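Local coordinates for intracellular protein transport protein USO1 (Saccharomyces cerevisiae S288c, PDB 6LSU) that acts as a membrane tether required for protein transport from the ER to the Golgi complex, at residues T420-V425 with L687-D692. Sequence-based numbering, arbitrary orientation.
Sequences TFDTRV and LTPELD
Asp-422 and Leu-687 set the backbone register, their CA atoms 5.6 Å apart where the first turn of helix 421-435 meets the loop between helices 660-673 and 703-711. The helix belongs to the seventh armadillo repeat of the globular head, and a loop from the C-terminal part of the head folds back onto the middle of the solenoid. Thr-420 is the N-cap of this helix, its OG1 accepting a weak bond from Thr-423 N at 3.4 Å. Both carboxylate oxygens of Asp-422 grip Thr-688. OD1 accepts from the backbone, Thr-688 N lying 2.8 Å from Asp-422 OD1 with an N-H...O angle of 164°, while Thr-688 OG1 donates to Asp-422 OD2 over 2.7 Å. Each donor arrives on the syn side, roughly 20° out of the carboxylate plane, and the pair of bonds would fix the rotation of that group. Replacing Asp-422 by an alanine would probably leave Thr-688 N and OG1 without these acceptors and the loop held to the helix start mainly by apolar contacts. Apolar pairs add to the attachment on the same helical turn. Val-425 CG2 sits 3.9 Å from Leu-687 CG, and Leu-687 also touches Leu-360 of helix 354-366. Val-425 CG1 lies over one face of the Phe-421 ring, near the rim; Pro-697 touches both Phe-421 and Pro-689. In Phe-421, CG anti to the backbone N (chi1 -179°) sends the ring out toward the loop, where Pro-689 meets it obliquely, with Pro-689 CG 3.9 Å from Phe-421 CE2.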
# COMPACT_ATOMS: atom_id res chain seq x y z
N THR A 420 -11.24 -11.67 0.20
CA THR A 420 -10.84 -11.19 -1.13
C THR A 420 -9.47 -11.79 -1.50
O THR A 420 -8.66 -12.25 -0.67
CB THR A 420 -10.82 -9.67 -1.22
OG1 THR A 420 -9.77 -9.27 -0.34
CG2 THR A 420 -12.15 -9.05 -0.85
N PHE A 421 -9.20 -11.79 -2.77
CA PHE A 421 -7.91 -12.29 -3.28
C PHE A 421 -6.81 -11.49 -2.61
O PHE A 421 -5.87 -12.14 -2.16
CB PHE A 421 -7.87 -12.21 -4.81
CG PHE A 421 -6.61 -12.72 -5.44
CD1 PHE A 421 -6.28 -14.08 -5.37
CD2 PHE A 421 -5.70 -11.85 -6.00
CE1 PHE A 421 -5.11 -14.56 -5.93
CE2 PHE A 421 -4.52 -12.32 -6.55
CZ PHE A 421 -4.24 -13.68 -6.57
N ASP A 422 -6.95 -10.18 -2.50
CA ASP A 422 -5.98 -9.23 -1.88
C ASP A 422 -5.59 -9.70 -0.46
O ASP A 422 -4.39 -9.78 -0.21
CB ASP A 422 -6.51 -7.80 -1.94
CG ASP A 422 -6.29 -7.15 -3.31
OD1 ASP A 422 -5.74 -7.83 -4.24
OD2 ASP A 422 -6.65 -5.97 -3.43
N THR A 423 -6.57 -10.04 0.39
CA THR A 423 -6.32 -10.60 1.74
C THR A 423 -5.45 -11.84 1.58
O THR A 423 -4.37 -11.92 2.18
CB THR A 423 -7.62 -10.88 2.50
OG1 THR A 423 -8.25 -9.68 2.93
CG2 THR A 423 -7.46 -11.73 3.74
N ARG A 424 -5.86 -12.79 0.76
CA ARG A 424 -5.08 -14.04 0.50
C ARG A 424 -3.66 -13.72 0.05
O ARG A 424 -2.72 -14.42 0.45
CB ARG A 424 -5.82 -14.89 -0.53
CG ARG A 424 -7.14 -15.43 0.02
CD ARG A 424 -7.91 -16.22 -0.99
NE ARG A 424 -7.26 -17.50 -1.14
CZ ARG A 424 -7.41 -18.35 -2.16
NH1 ARG A 424 -8.23 -18.06 -3.15
NH2 ARG A 424 -6.78 -19.50 -2.14
N VAL A 425 -3.42 -12.71 -0.74
CA VAL A 425 -1.98 -12.52 -1.15
C VAL A 425 -1.24 -11.77 -0.03
O VAL A 425 -0.13 -12.15 0.26
CB VAL A 425 -1.81 -11.91 -2.55
CG1 VAL A 425 -3.13 -11.69 -3.23
CG2 VAL A 425 -0.92 -10.70 -2.58
N LEU A 687 -1.01 -7.74 -6.21
CA LEU A 687 -2.18 -7.19 -5.48
C LEU A 687 -3.07 -6.46 -6.48
O LEU A 687 -2.50 -5.88 -7.45
CB LEU A 687 -1.68 -6.22 -4.41
CG LEU A 687 -1.12 -6.86 -3.15
CD1 LEU A 687 0.05 -6.06 -2.63
CD2 LEU A 687 -2.21 -7.03 -2.09
N THR A 688 -4.38 -6.49 -6.26
CA THR A 688 -5.41 -5.77 -7.08
C THR A 688 -5.05 -5.97 -8.55
O THR A 688 -4.72 -5.03 -9.26
CB THR A 688 -5.51 -4.30 -6.63
OG1 THR A 688 -5.51 -4.26 -5.20
CG2 THR A 688 -6.76 -3.60 -7.12
N PRO A 689 -5.08 -7.23 -9.02
CA PRO A 689 -4.78 -7.57 -10.42
C PRO A 689 -6.02 -7.53 -11.32
O PRO A 689 -7.13 -7.48 -10.76
CB PRO A 689 -4.35 -9.03 -10.25
CG PRO A 689 -5.35 -9.54 -9.23
CD PRO A 689 -5.44 -8.42 -8.22
N GLU A 690 -5.85 -7.66 -12.64
CA GLU A 690 -7.00 -7.69 -13.58
C GLU A 690 -7.78 -9.01 -13.42
O GLU A 690 -7.21 -9.99 -12.93
CB GLU A 690 -6.54 -7.49 -15.02
CG GLU A 690 -7.62 -6.83 -15.87
CD GLU A 690 -7.33 -6.67 -17.35
OE1 GLU A 690 -8.11 -5.95 -18.03
OE2 GLU A 690 -6.33 -7.27 -17.83
N LEU A 691 -9.06 -9.01 -13.81
CA LEU A 691 -9.97 -10.17 -13.65
C LEU A 691 -10.50 -10.72 -14.98
O LEU A 691 -10.35 -10.06 -16.03
CB LEU A 691 -11.12 -9.75 -12.74
CG LEU A 691 -10.80 -9.78 -11.24
CD1 LEU A 691 -9.96 -8.58 -10.85
CD2 LEU A 691 -12.09 -9.81 -10.43
N ASP A 692 -11.10 -11.91 -14.89
CA ASP A 692 -11.61 -12.81 -15.96
C ASP A 692 -13.12 -12.66 -16.06
O ASP A 692 -13.72 -12.14 -15.10
CB ASP A 692 -11.46 -14.28 -15.57
CG ASP A 692 -10.09 -14.87 -15.84
OD1 ASP A 692 -9.16 -14.05 -16.12
OD2 ASP A 692 -9.98 -16.13 -15.76